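Local coordinates for protein beta-galactoside alpha-2,6-sialyltransferase (Photobacterium sp., PDB 2Z4T) that binds CMP and the acceptor lactose and, as a GT-B-fold glycosyltransferase, probably transfers sialic acid in alpha-2,6 linkage to beta-galactosides, at residues K32-E37 against V79-L84; D85-Y90 against N111-S116; T144-I149 against E163-S168. All coordinates share one frame; numbering follows the deposited sequence.

Interaction 1 of 3, residues K32-E37 against V79-L84; sequences KTIIDE and VVAPRL
A chi1 of -64° sets Asp36 CG anti to its own carbonyl carbon, and from that position the carboxylate reaches the backbone of Leu84. Leu84 N donates to Asp36 OD1 over 2.8 Å, arriving from above the carboxylate plane, 46° out of it. The second oxygen, OD2, forms a salt bridge with Arg193, which lies outside the two segments, so the acid is held at both tips and its rotation is restricted. Glu37 CG is likewise anti to its carbonyl carbon, and the chain runs extended beyond it, with the carboxylate against the aliphatic part of Arg83. The two side chains cross obliquely, with Glu37 CD 3.5 Å from Arg83 CG and the carboxylate and guanidinium planes only 18° apart. The charges attract without pairing: Glu37 OE2 stays 4.3 Å from Arg83 NE, too distant and too far off the guanidinium plane for a salt bridge. The main chains also meet here. Glu37 N makes a weak bond to Ala81 O at 2.9 Å and another weak one to Pro82 O, while Asp36 CA brings its hydrogen to Pro82 O. Ala81 points its methyl toward 32-37, where Ala81 CB lies 3.3 Å from Ile35 O and 3.8 Å from Ile34 CD1. Val80 CG1 rests on Glu37 O. The contact lies in the immunoglobulin-like beta-sandwich domain, near the end of strand 26-35 and just after strand 77-80. Strand 26-35 runs parallel to strand 103-122, strand 77-80 pairs antiparallel with 39-42, and the side chains of Asp36 and Leu84 both touch Val112 of strand 103-122, while Pro82 and Leu84 pack on Tyr90 of strand 88-98.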
ATOM      1  N   LYS A  32      26.789   6.718 -10.986  1.00 49.43           N
ATOM      2  CA  LYS A  32      26.220   5.751 -10.049  0.60 49.21           C
ATOM      3  C   LYS A  32      25.819   6.395  -8.734  1.00 49.07           C
ATOM      4  O   LYS A  32      26.385   7.421  -8.343  1.00 49.38           O
ATOM      5  CB  LYS A  32      27.233   4.661  -9.735  0.60 49.18           C
ATOM      6  CG  LYS A  32      27.024   3.370 -10.465  0.60 49.48           C
ATOM      7  CD  LYS A  32      27.706   2.220  -9.723  0.60 50.03           C
ATOM      8  CE  LYS A  32      26.854   1.715  -8.566  0.60 49.07           C
ATOM      9  NZ  LYS A  32      27.354   0.439  -8.005  0.60 48.46           N
ATOM     10  N   THR A  33      24.871   5.765  -8.051  1.00 48.37           N
ATOM     11  CA  THR A  33      24.472   6.089  -6.695  1.00 48.41           C
ATOM     12  C   THR A  33      24.378   4.752  -5.979  1.00 48.21           C
ATOM     13  O   THR A  33      23.987   3.795  -6.623  1.00 49.50           O
ATOM     14  CB  THR A  33      22.976   6.606  -6.748  1.00 48.19           C
ATOM     15  OG1 THR A  33      22.842   7.697  -7.667  1.00 48.12           O
ATOM     16  CG2 THR A  33      22.451   7.049  -5.380  1.00 47.66           C
ATOM     17  N   ILE A  34      24.666   4.534  -4.702  1.00 47.80           N
ATOM     18  CA  ILE A  34      25.847   4.489  -3.824  1.00 46.77           C
ATOM     19  C   ILE A  34      25.611   5.126  -2.480  1.00 46.56           C
ATOM     20  O   ILE A  34      25.354   6.321  -2.363  1.00 47.55           O
ATOM     21  CB  ILE A  34      27.315   4.246  -4.343  1.00 47.12           C
ATOM     22  CG1 ILE A  34      28.241   5.448  -4.113  1.00 47.24           C
ATOM     23  CG2 ILE A  34      27.337   3.572  -5.709  1.00 46.02           C
ATOM     24  CD1 ILE A  34      29.707   5.109  -4.218  1.00 46.25           C
ATOM     25  N   ILE A  35      25.596   4.252  -1.482  1.00 45.83           N
ATOM     26  CA  ILE A  35      25.427   4.650  -0.095  1.00 45.20           C
ATOM     27  C   ILE A  35      26.745   4.585   0.653  1.00 45.08           C
ATOM     28  O   ILE A  35      27.678   3.914   0.214  1.00 44.60           O
ATOM     29  CB  ILE A  35      24.395   3.777   0.628  1.00 45.15           C
ATOM     30  CG1 ILE A  35      24.881   2.321   0.714  1.00 45.77           C
ATOM     31  CG2 ILE A  35      23.064   3.871  -0.068  1.00 45.02           C
ATOM     32  CD1 ILE A  35      24.103   1.447   1.693  1.00 45.49           C
ATOM     33  N   ASP A  36      26.805   5.285   1.790  1.00 45.13           N
ATOM     34  CA  ASP A  36      27.981   5.312   2.647  1.00 45.39           C
ATOM     35  C   ASP A  36      28.538   3.910   2.832  1.00 45.75           C
ATOM     36  O   ASP A  36      27.794   2.983   3.138  1.00 46.49           O
ATOM     37  CB  ASP A  36      27.637   5.928   4.010  1.00 45.28           C
ATOM     38  CG  ASP A  36      27.207   7.395   3.911  1.00 45.66           C
ATOM     39  OD1 ASP A  36      27.418   8.140   4.898  1.00 44.13           O
ATOM     40  OD2 ASP A  36      26.661   7.807   2.850  1.00 46.54           O
ATOM     41  N   GLU A  37      29.845   3.760   2.627  1.00 46.19           N
ATOM     42  CA  GLU A  37      30.590   2.500   2.891  1.00 46.47           C
ATOM     43  C   GLU A  37      30.343   1.423   1.859  1.00 46.59           C
ATOM     44  O   GLU A  37      30.855   0.315   1.991  1.00 46.90           O
ATOM     45  CB  GLU A  37      30.364   1.948   4.316  1.00 45.78           C
ATOM     46  CG  GLU A  37      30.308   3.044   5.347  1.00 46.49           C
ATOM     47  CD  GLU A  37      30.591   2.577   6.740  1.00 47.40           C
ATOM     48  OE1 GLU A  37      29.643   2.508   7.543  1.00 49.87           O
ATOM     49  OE2 GLU A  37      31.764   2.309   7.044  1.00 47.73           O
ATOM     50  N   VAL A  79      36.740   1.298  -5.074  1.00 49.24           N
ATOM     51  CA  VAL A  79      36.643   2.247  -3.960  1.00 48.39           C
ATOM     52  C   VAL A  79      35.499   1.932  -3.010  1.00 47.86           C
ATOM     53  O   VAL A  79      34.496   1.326  -3.386  1.00 48.32           O
ATOM     54  CB  VAL A  79      36.486   3.720  -4.425  1.00 48.65           C
ATOM     55  CG1 VAL A  79      37.837   4.300  -4.781  1.00 49.84           C
ATOM     56  CG2 VAL A  79      35.524   3.846  -5.593  1.00 48.11           C
ATOM     57  N   VAL A  80      35.659   2.375  -1.777  1.00 46.87           N
ATOM     58  CA  VAL A  80      34.644   2.246  -0.758  1.00 46.30           C
ATOM     59  C   VAL A  80      34.105   3.656  -0.546  1.00 46.31           C
ATOM     60  O   VAL A  80      34.887   4.591  -0.361  1.00 47.23           O
ATOM     61  CB  VAL A  80      35.271   1.693   0.550  1.00 46.05           C
ATOM     62  CG1 VAL A  80      34.220   1.493   1.616  1.00 45.12           C
ATOM     63  CG2 VAL A  80      35.996   0.364   0.266  1.00 45.65           C
ATOM     64  N   ALA A  81      32.787   3.825  -0.606  1.00 45.48           N
ATOM     65  CA  ALA A  81      32.168   5.116  -0.352  1.00 44.47           C
ATOM     66  C   ALA A  81      32.482   5.502   1.082  1.00 44.11           C
ATOM     67  O   ALA A  81      32.544   4.626   1.939  1.00 43.94           O
ATOM     68  CB  ALA A  81      30.676   5.018  -0.552  1.00 44.49           C
ATOM     69  N   PRO A  82      32.682   6.806   1.358  1.00 43.80           N
ATOM     70  CA  PRO A  82      33.071   7.231   2.702  1.00 43.61           C
ATOM     71  C   PRO A  82      31.871   7.259   3.642  1.00 44.26           C
ATOM     72  O   PRO A  82      30.731   7.065   3.192  1.00 44.43           O
ATOM     73  CB  PRO A  82      33.584   8.651   2.485  1.00 43.45           C
ATOM     74  CG  PRO A  82      32.826   9.154   1.335  1.00 43.73           C
ATOM     75  CD  PRO A  82      32.524   7.953   0.448  1.00 43.86           C
ATOM     76  N   ARG A  83      32.135   7.468   4.933  1.00 44.42           N
ATOM     77  CA  ARG A  83      31.099   7.746   5.911  1.00 44.36           C
ATOM     78  C   ARG A  83      30.879   9.247   5.885  1.00 44.18           C
ATOM     79  O   ARG A  83      31.830  10.013   6.002  1.00 43.91           O
ATOM     80  CB  ARG A  83      31.547   7.319   7.300  1.00 44.41           C
ATOM     81  CG  ARG A  83      31.727   5.848   7.432  1.00 46.80           C
ATOM     82  CD  ARG A  83      31.949   5.444   8.856  1.00 50.89           C
ATOM     83  NE  ARG A  83      33.344   5.578   9.264  1.00 54.12           N
ATOM     84  CZ  ARG A  83      33.768   5.380  10.511  1.00 55.51           C
ATOM     85  NH1 ARG A  83      32.905   5.042  11.473  1.00 55.69           N
ATOM     86  NH2 ARG A  83      35.056   5.528  10.802  1.00 57.08           N
ATOM     87  N   LEU A  84      29.628   9.674   5.728  1.00 44.07           N
ATOM     88  CA  LEU A  84      29.346  11.100   5.551  1.00 43.80           C
ATOM     89  C   LEU A  84      28.270  11.594   6.489  1.00 43.97           C
ATOM     90  O   LEU A  84      27.537  10.798   7.077  1.00 43.83           O
ATOM     91  CB  LEU A  84      28.921  11.395   4.110  1.00 43.18           C
ATOM     92  CG  LEU A  84      29.876  11.024   2.989  1.00 42.62           C
ATOM     93  CD1 LEU A  84      29.147  11.141   1.646  1.00 40.09           C
ATOM     94  CD2 LEU A  84      31.136  11.917   3.055  1.00 39.88           C
TER

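Interaction 2 of 3, residues D85-Y90 against N111-S116; sequences DDDEKY and NVVAPS
Val112 and Glu88 form the hydrogen-bonded antiparallel pair at the open end of the beta hairpin made by strands 88-98 and 103-122. Glu88 N donates to Val112 O at 3.0 Å, and Val112 N returns a bond to Glu88 O at 3.1 Å. The valine turns CG2 to the Tyr90 ring, with Val112 CG2 4.0 Å from Tyr90 CD1; Tyr90 OH is bonded to Gln64 N and, weakly, to Glu88 OE2, while Glu88 OE1 accepts Thr63 N.

Asp87, just ahead of the strand, extends the pairing with its side chain. CG sits anti to the carbonyl carbon (chi1 -62°), and Asp87 OD1 accepts Ala114 N at 2.9 Å from above the carboxylate plane, while Asp87 OD2 lies 3.7 Å from Val113 CB. Arg193 adds a salt bridge to the same OD1, so two donors grip one oxygen.

Asn111 faces Lys89 in the neighbouring non-hydrogen-bonded pair. Its ND2 is taken by Asn31 and Thr33 of strand 26-35, and its OD1 is on the lysine side: Asn111 OD1 touches Lys89 CG, CD and CE, with CE closest at 3.3 Å.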
ATOM      1  N   ASP A  85      28.191  12.920   6.616  1.00 44.24           N
ATOM      2  CA  ASP A  85      27.111  13.586   7.326  1.00 44.29           C
ATOM      3  C   ASP A  85      26.052  14.087   6.351  1.00 44.16           C
ATOM      4  O   ASP A  85      24.895  14.222   6.724  1.00 43.90           O
ATOM      5  CB  ASP A  85      27.675  14.756   8.113  1.00 44.48           C
ATOM      6  CG  ASP A  85      28.653  14.314   9.186  1.00 46.45           C
ATOM      7  OD1 ASP A  85      28.365  13.323   9.892  1.00 47.91           O
ATOM      8  OD2 ASP A  85      29.717  14.955   9.319  1.00 49.11           O
ATOM      9  N   ASP A  86      26.474  14.368   5.114  1.00 43.88           N
ATOM     10  CA  ASP A  86      25.628  14.933   4.068  1.00 44.15           C
ATOM     11  C   ASP A  86      26.021  14.328   2.742  1.00 44.18           C
ATOM     12  O   ASP A  86      27.216  14.194   2.440  1.00 45.23           O
ATOM     13  CB  ASP A  86      25.824  16.446   3.973  1.00 44.32           C
ATOM     14  CG  ASP A  86      25.512  17.154   5.265  1.00 45.73           C
ATOM     15  OD1 ASP A  86      24.396  16.976   5.799  1.00 48.83           O
ATOM     16  OD2 ASP A  86      26.379  17.893   5.751  1.00 46.68           O
ATOM     17  N   ASP A  87      25.020  13.971   1.947  1.00 43.50           N
ATOM     18  CA  ASP A  87      25.224  13.452   0.610  1.00 42.89           C
ATOM     19  C   ASP A  87      26.242  14.288  -0.140  1.00 42.52           C
ATOM     20  O   ASP A  87      26.293  15.507   0.018  1.00 41.98           O
ATOM     21  CB  ASP A  87      23.897  13.433  -0.158  1.00 42.81           C
ATOM     22  CG  ASP A  87      22.851  12.509   0.485  1.00 45.39           C
ATOM     23  OD1 ASP A  87      23.159  11.829   1.514  1.00 43.78           O
ATOM     24  OD2 ASP A  87      21.711  12.457  -0.053  1.00 47.70           O
ATOM     25  N   GLU A  88      27.053  13.613  -0.955  1.00 42.46           N
ATOM     26  CA  GLU A  88      28.153  14.242  -1.648  1.00 42.54           C
ATOM     27  C   GLU A  88      28.556  13.455  -2.888  1.00 42.66           C
ATOM     28  O   GLU A  88      28.643  12.234  -2.842  1.00 41.99           O
ATOM     29  CB  GLU A  88      29.359  14.380  -0.709  1.00 42.10           C
ATOM     30  CG  GLU A  88      30.451  15.222  -1.328  1.00 42.77           C
ATOM     31  CD  GLU A  88      31.747  15.272  -0.523  1.00 42.78           C
ATOM     32  OE1 GLU A  88      32.643  16.018  -0.970  1.00 40.63           O
ATOM     33  OE2 GLU A  88      31.883  14.564   0.509  1.00 42.08           O
ATOM     34  N   LYS A  89      28.829  14.179  -3.974  1.00 43.18           N
ATOM     35  CA  LYS A  89      29.343  13.595  -5.210  1.00 44.63           C
ATOM     36  C   LYS A  89      30.858  13.461  -5.191  1.00 43.84           C
ATOM     37  O   LYS A  89      31.563  14.360  -4.719  1.00 44.00           O
ATOM     38  CB  LYS A  89      28.866  14.395  -6.449  1.00 45.09           C
ATOM     39  CG  LYS A  89      27.317  14.274  -6.651  1.00 46.92           C
ATOM     40  CD  LYS A  89      26.762  15.078  -7.844  1.00 47.08           C
ATOM     41  CE  LYS A  89      25.209  15.061  -7.875  1.00 48.67           C
ATOM     42  NZ  LYS A  89      24.648  15.710  -6.655  1.00 50.02           N
ATOM     43  N   TYR A  90      31.340  12.316  -5.679  1.00 43.18           N
ATOM     44  CA  TYR A  90      32.775  12.042  -5.831  1.00 42.82           C
ATOM     45  C   TYR A  90      33.076  11.755  -7.307  1.00 42.74           C
ATOM     46  O   TYR A  90      32.297  11.065  -7.969  1.00 43.03           O
ATOM     47  CB  TYR A  90      33.219  10.887  -4.901  1.00 42.43           C
ATOM     48  CG  TYR A  90      33.401  11.355  -3.479  1.00 42.36           C
ATOM     49  CD1 TYR A  90      32.304  11.567  -2.653  1.00 41.98           C
ATOM     50  CD2 TYR A  90      34.670  11.654  -2.980  1.00 42.44           C
ATOM     51  CE1 TYR A  90      32.462  12.053  -1.360  1.00 43.51           C
ATOM     52  CE2 TYR A  90      34.843  12.138  -1.692  1.00 41.82           C
ATOM     53  CZ  TYR A  90      33.746  12.335  -0.887  1.00 42.56           C
ATOM     54  OH  TYR A  90      33.921  12.818   0.381  1.00 40.90           O
ATOM     55  N   ASN A 111      27.450   9.417  -6.870  1.00 42.36           N
ATOM     56  CA  ASN A 111      26.553  10.116  -5.967  1.00 43.09           C
ATOM     57  C   ASN A 111      26.442   9.267  -4.708  1.00 42.64           C
ATOM     58  O   ASN A 111      25.808   8.184  -4.723  1.00 43.45           O
ATOM     59  CB  ASN A 111      25.163  10.313  -6.606  1.00 43.47           C
ATOM     60  CG  ASN A 111      25.243  10.720  -8.093  1.00 46.90           C
ATOM     61  OD1 ASN A 111      25.720  11.817  -8.425  1.00 50.48           O
ATOM     62  ND2 ASN A 111      24.777   9.828  -8.993  1.00 47.69           N
ATOM     63  N   VAL A 112      27.090   9.729  -3.641  1.00 41.49           N
ATOM     64  CA  VAL A 112      27.021   9.063  -2.342  1.00 40.91           C
ATOM     65  C   VAL A 112      25.865   9.642  -1.510  1.00 41.26           C
ATOM     66  O   VAL A 112      25.806  10.852  -1.255  1.00 40.53           O
ATOM     67  CB  VAL A 112      28.360   9.128  -1.531  1.00 40.70           C
ATOM     68  CG1 VAL A 112      28.242   8.270  -0.271  1.00 38.42           C
ATOM     69  CG2 VAL A 112      29.566   8.657  -2.380  1.00 39.64           C
ATOM     70  N   VAL A 113      24.943   8.771  -1.107  1.00 41.35           N
ATOM     71  CA  VAL A 113      23.719   9.213  -0.419  1.00 41.89           C
ATOM     72  C   VAL A 113      23.568   8.395   0.854  1.00 42.27           C
ATOM     73  O   VAL A 113      24.099   7.273   0.933  1.00 42.71           O
ATOM     74  CB  VAL A 113      22.465   9.043  -1.317  1.00 41.90           C
ATOM     75  CG1 VAL A 113      22.634   9.814  -2.669  1.00 40.71           C
ATOM     76  CG2 VAL A 113      22.185   7.550  -1.581  1.00 41.85           C
ATOM     77  N   ALA A 114      22.872   8.942   1.848  1.00 41.83           N
ATOM     78  CA  ALA A 114      22.617   8.200   3.086  1.00 42.03           C
ATOM     79  C   ALA A 114      21.972   6.828   2.817  1.00 42.33           C
ATOM     80  O   ALA A 114      21.086   6.713   1.957  1.00 42.47           O
ATOM     81  CB  ALA A 114      21.742   9.010   4.021  1.00 41.83           C
ATOM     82  N   PRO A 115      22.432   5.781   3.525  1.00 42.52           N
ATOM     83  CA  PRO A 115      21.703   4.510   3.542  1.00 42.64           C
ATOM     84  C   PRO A 115      20.264   4.776   3.999  1.00 43.18           C
ATOM     85  O   PRO A 115      20.028   5.581   4.916  1.00 43.47           O
ATOM     86  CB  PRO A 115      22.434   3.702   4.614  1.00 42.69           C
ATOM     87  CG  PRO A 115      23.820   4.285   4.648  1.00 42.85           C
ATOM     88  CD  PRO A 115      23.658   5.740   4.348  1.00 42.18           C
ATOM     89  N   SER A 116      19.307   4.138   3.347  1.00 43.52           N
ATOM     90  CA  SER A 116      17.907   4.385   3.658  1.00 43.57           C
ATOM     91  C   SER A 116      17.082   3.099   3.738  1.00 43.87           C
ATOM     92  O   SER A 116      17.378   2.071   3.103  1.00 43.87           O
ATOM     93  CB  SER A 116      17.294   5.355   2.656  1.00 43.54           C
ATOM     94  OG  SER A 116      17.136   4.711   1.405  1.00 43.00           O
TER

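Interaction 3 of 3, residues T144-I149 against E163-S168; sequences TAQRYI and ELNITS
Ile149 lays its CG1 and CD1 over the CG2 methyl of Ile166, with Ile149 CD1 3.6 Å from Ile166 CG2. Its chi1 of 66° puts CG1 between the backbone N and the carbonyl carbon. Ile166 and Ser168 lie on the same side of the sheet, and Ser168 OG touches the same CG1. Arg147 shares that face, its chain extended from CG to NE. Arg147 NH1 donates to Leu164 O at 2.8 Å; the oxygen lies near the guanidinium plane while NH1 stands 52° above the carbonyl plane. Leu164 lies in the last turn of helix 158-164, so the positive group would suit the partial negative charge of the helix C-terminus. Glu118 makes a salt bridge to Arg147 NE and Ser138 bonds NH2, so NE, NH1 and NH2 each have a partner. Asn165 then turns the chain with positive phi in a Schellman motif, and Asn165 O starts the parallel ladder by accepting Arg147 N at 2.9 Å. Thr167 N donates to Arg147 O at 2.7 Å, and Ile149 N to Thr167 O at 3.1 Å. On the opposite face Tyr148 and Thr167 lie side by side, pointing the same way, with Tyr148 CE1 3.9 Å from Thr167 OG1. A water at the edge of the tyrosine ring donates to Asn165 O and also bonds Thr167 OG1. Helix 126-141 covers the isoleucine face through Ile135, and a bound magnesium ion lies about 9 Å from the Ile149 side chain. Strand 146-151, helix 158-164 and strand 166-168 make a beta-alpha-beta unit, the building block of the Rossmann-like domains of a GT-B glycosyltransferase.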
ATOM      1  N   THR A 144      18.546   3.141  -4.130  1.00 45.36           N
ATOM      2  CA  THR A 144      19.405   2.523  -3.117  1.00 44.32           C
ATOM      3  C   THR A 144      18.680   2.262  -1.803  1.00 44.02           C
ATOM      4  O   THR A 144      19.275   1.715  -0.868  1.00 43.83           O
ATOM      5  CB  THR A 144      20.660   3.359  -2.798  1.00 44.37           C
ATOM      6  OG1 THR A 144      20.268   4.595  -2.202  1.00 43.44           O
ATOM      7  CG2 THR A 144      21.516   3.621  -4.040  1.00 43.62           C
ATOM      8  N   ALA A 145      17.410   2.658  -1.714  1.00 43.17           N
ATOM      9  CA  ALA A 145      16.605   2.309  -0.535  1.00 42.69           C
ATOM     10  C   ALA A 145      16.402   0.804  -0.437  1.00 42.38           C
ATOM     11  O   ALA A 145      16.220   0.130  -1.461  1.00 42.03           O
ATOM     12  CB  ALA A 145      15.250   3.029  -0.556  1.00 42.71           C
ATOM     13  N   GLN A 146      16.476   0.286   0.791  1.00 42.39           N
ATOM     14  CA  GLN A 146      16.108  -1.097   1.113  1.00 42.40           C
ATOM     15  C   GLN A 146      14.663  -1.094   1.575  1.00 42.01           C
ATOM     16  O   GLN A 146      14.213  -0.145   2.238  1.00 42.32           O
ATOM     17  CB  GLN A 146      16.969  -1.655   2.257  1.00 42.69           C
ATOM     18  CG  GLN A 146      18.374  -2.149   1.864  1.00 46.31           C
ATOM     19  CD  GLN A 146      18.379  -3.244   0.780  1.00 51.97           C
ATOM     20  OE1 GLN A 146      19.269  -3.280  -0.066  1.00 53.80           O
ATOM     21  NE2 GLN A 146      17.384  -4.134   0.805  1.00 54.53           N
ATOM     22  N   ARG A 147      13.938  -2.167   1.273  1.00 41.25           N
ATOM     23  CA  ARG A 147      12.508  -2.194   1.559  1.00 40.32           C
ATOM     24  C   ARG A 147      12.096  -3.448   2.303  1.00 40.39           C
ATOM     25  O   ARG A 147      12.398  -4.567   1.888  1.00 40.56           O
ATOM     26  CB  ARG A 147      11.703  -2.009   0.278  1.00 39.23           C
ATOM     27  CG  ARG A 147      12.055  -0.733  -0.425  1.00 38.19           C
ATOM     28  CD  ARG A 147      11.135  -0.430  -1.607  1.00 39.18           C
ATOM     29  NE  ARG A 147      11.586   0.822  -2.192  1.00 39.36           N
ATOM     30  CZ  ARG A 147      12.558   0.913  -3.098  1.00 39.11           C
ATOM     31  NH1 ARG A 147      13.127  -0.187  -3.574  1.00 36.12           N
ATOM     32  NH2 ARG A 147      12.942   2.110  -3.536  1.00 40.25           N
ATOM     33  N   TYR A 148      11.411  -3.234   3.418  1.00 40.06           N
ATOM     34  CA  TYR A 148      10.940  -4.306   4.267  1.00 39.48           C
ATOM     35  C   TYR A 148       9.424  -4.247   4.287  1.00 39.01           C
ATOM     36  O   TYR A 148       8.836  -3.190   4.560  1.00 39.22           O
ATOM     37  CB  TYR A 148      11.443  -4.121   5.697  1.00 39.79           C
ATOM     38  CG  TYR A 148      12.934  -4.232   5.917  1.00 40.22           C
ATOM     39  CD1 TYR A 148      13.783  -4.702   4.926  1.00 40.66           C
ATOM     40  CD2 TYR A 148      13.489  -3.901   7.160  1.00 41.33           C
ATOM     41  CE1 TYR A 148      15.155  -4.802   5.143  1.00 41.09           C
ATOM     42  CE2 TYR A 148      14.839  -4.008   7.394  1.00 41.13           C
ATOM     43  CZ  TYR A 148      15.672  -4.465   6.383  1.00 41.01           C
ATOM     44  OH  TYR A 148      17.016  -4.564   6.607  1.00 41.38           O
ATOM     45  N   ILE A 149       8.799  -5.385   4.013  1.00 37.84           N
ATOM     46  CA  ILE A 149       7.359  -5.509   4.067  1.00 36.19           C
ATOM     47  C   ILE A 149       6.944  -6.569   5.071  1.00 36.15           C
ATOM     48  O   ILE A 149       7.681  -7.541   5.325  1.00 35.67           O
ATOM     49  CB  ILE A 149       6.765  -5.860   2.681  1.00 36.27           C
ATOM     50  CG1 ILE A 149       7.195  -7.258   2.216  1.00 35.45           C
ATOM     51  CG2 ILE A 149       7.096  -4.772   1.670  1.00 35.69           C
ATOM     52  CD1 ILE A 149       6.593  -7.706   0.865  1.00 35.57           C
ATOM     53  N   GLU A 163      13.628  -7.383  -7.688  1.00 48.98           N
ATOM     54  CA  GLU A 163      13.473  -6.224  -8.534  1.00 48.44           C
ATOM     55  C   GLU A 163      13.166  -4.945  -7.752  1.00 47.35           C
ATOM     56  O   GLU A 163      13.469  -3.845  -8.205  1.00 46.75           O
ATOM     57  CB  GLU A 163      12.347  -6.502  -9.506  1.00 49.08           C
ATOM     58  CG  GLU A 163      12.522  -5.899 -10.838  1.00 51.40           C
ATOM     59  CD  GLU A 163      11.544  -6.474 -11.821  1.00 55.53           C
ATOM     60  OE1 GLU A 163      11.241  -7.695 -11.753  1.00 57.04           O
ATOM     61  OE2 GLU A 163      11.089  -5.689 -12.668  1.00 57.63           O
ATOM     62  N   LEU A 164      12.552  -5.085  -6.580  1.00 46.35           N
ATOM     63  CA  LEU A 164      12.145  -3.913  -5.804  1.00 44.88           C
ATOM     64  C   LEU A 164      12.902  -3.777  -4.499  1.00 44.36           C
ATOM     65  O   LEU A 164      12.541  -2.954  -3.652  1.00 43.57           O
ATOM     66  CB  LEU A 164      10.638  -3.924  -5.547  1.00 44.37           C
ATOM     67  CG  LEU A 164       9.770  -3.832  -6.793  1.00 43.49           C
ATOM     68  CD1 LEU A 164       8.364  -4.220  -6.460  1.00 42.98           C
ATOM     69  CD2 LEU A 164       9.822  -2.429  -7.372  1.00 42.83           C
ATOM     70  N   ASN A 165      13.955  -4.580  -4.338  1.00 44.18           N
ATOM     71  CA  ASN A 165      14.795  -4.480  -3.155  1.00 44.04           C
ATOM     72  C   ASN A 165      14.029  -4.767  -1.855  1.00 43.66           C
ATOM     73  O   ASN A 165      14.296  -4.143  -0.803  1.00 43.66           O
ATOM     74  CB  ASN A 165      15.352  -3.066  -3.082  1.00 44.44           C
ATOM     75  CG  ASN A 165      16.778  -2.968  -3.534  1.00 46.14           C
ATOM     76  OD1 ASN A 165      17.423  -1.984  -3.232  1.00 48.87           O
ATOM     77  ND2 ASN A 165      17.291  -3.983  -4.236  1.00 47.71           N
ATOM     78  N   ILE A 166      13.066  -5.687  -1.945  1.00 42.69           N
ATOM     79  CA  ILE A 166      12.200  -6.057  -0.828  1.00 41.66           C
ATOM     80  C   ILE A 166      12.775  -7.255  -0.077  1.00 41.28           C
ATOM     81  O   ILE A 166      13.231  -8.211  -0.698  1.00 41.31           O
ATOM     82  CB  ILE A 166      10.778  -6.443  -1.328  1.00 41.59           C
ATOM     83  CG1 ILE A 166       9.993  -5.202  -1.762  1.00 40.89           C
ATOM     84  CG2 ILE A 166      10.007  -7.203  -0.251  1.00 40.33           C
ATOM     85  CD1 ILE A 166       8.832  -5.501  -2.693  1.00 41.00           C
ATOM     86  N   THR A 167      12.758  -7.184   1.252  1.00 40.66           N
ATOM     87  CA  THR A 167      12.816  -8.365   2.105  1.00 40.01           C
ATOM     88  C   THR A 167      11.458  -8.456   2.791  1.00 40.21           C
ATOM     89  O   THR A 167      10.918  -7.439   3.226  1.00 40.52           O
ATOM     90  CB  THR A 167      13.895  -8.242   3.190  1.00 40.14           C
ATOM     91  OG1 THR A 167      15.116  -7.776   2.607  1.00 39.82           O
ATOM     92  CG2 THR A 167      14.123  -9.575   3.872  1.00 37.34           C
ATOM     93  N   SER A 168      10.926  -9.670   2.901  1.00 40.04           N
ATOM     94  CA  SER A 168       9.584  -9.909   3.412  1.00 40.18           C
ATOM     95  C   SER A 168       9.608 -10.546   4.801  1.00 40.27           C
ATOM     96  O   SER A 168      10.498 -11.336   5.107  1.00 40.32           O
ATOM     97  CB  SER A 168       8.851 -10.851   2.455  1.00 40.11           C
ATOM     98  OG  SER A 168       7.511 -11.038   2.872  1.00 40.91           O
TER
HETATM   99  O   HOH W   1      15.342  -5.420   1.773  1.00 32.58           O

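Overall arrangement
The three contacts follow in series along the chain and all reach one mixed sheet. Interactions 1 and 2, with centres about 7 Å apart, lie in the immunoglobulin-like domain, where strand 26-35 and strand 88-98 both pair with strand 103-122; Arg193 binds an aspartate from each. Interaction 3 belongs to the sialyltransferase part, its centre about 19 Å from each of the other two centres. Strand 103-122 spans the gap, since its continuation pairs in parallel with strand 146-151, and Ser116 O probably bonds Gln146 N. Thr144 also packs on Ile34, Ile35 and Val113. The small sandwich is therefore joined to the GT-B region through one long strand, broken by a bulge or short loop; interactions 1 and 2 lie away from the known binding sites.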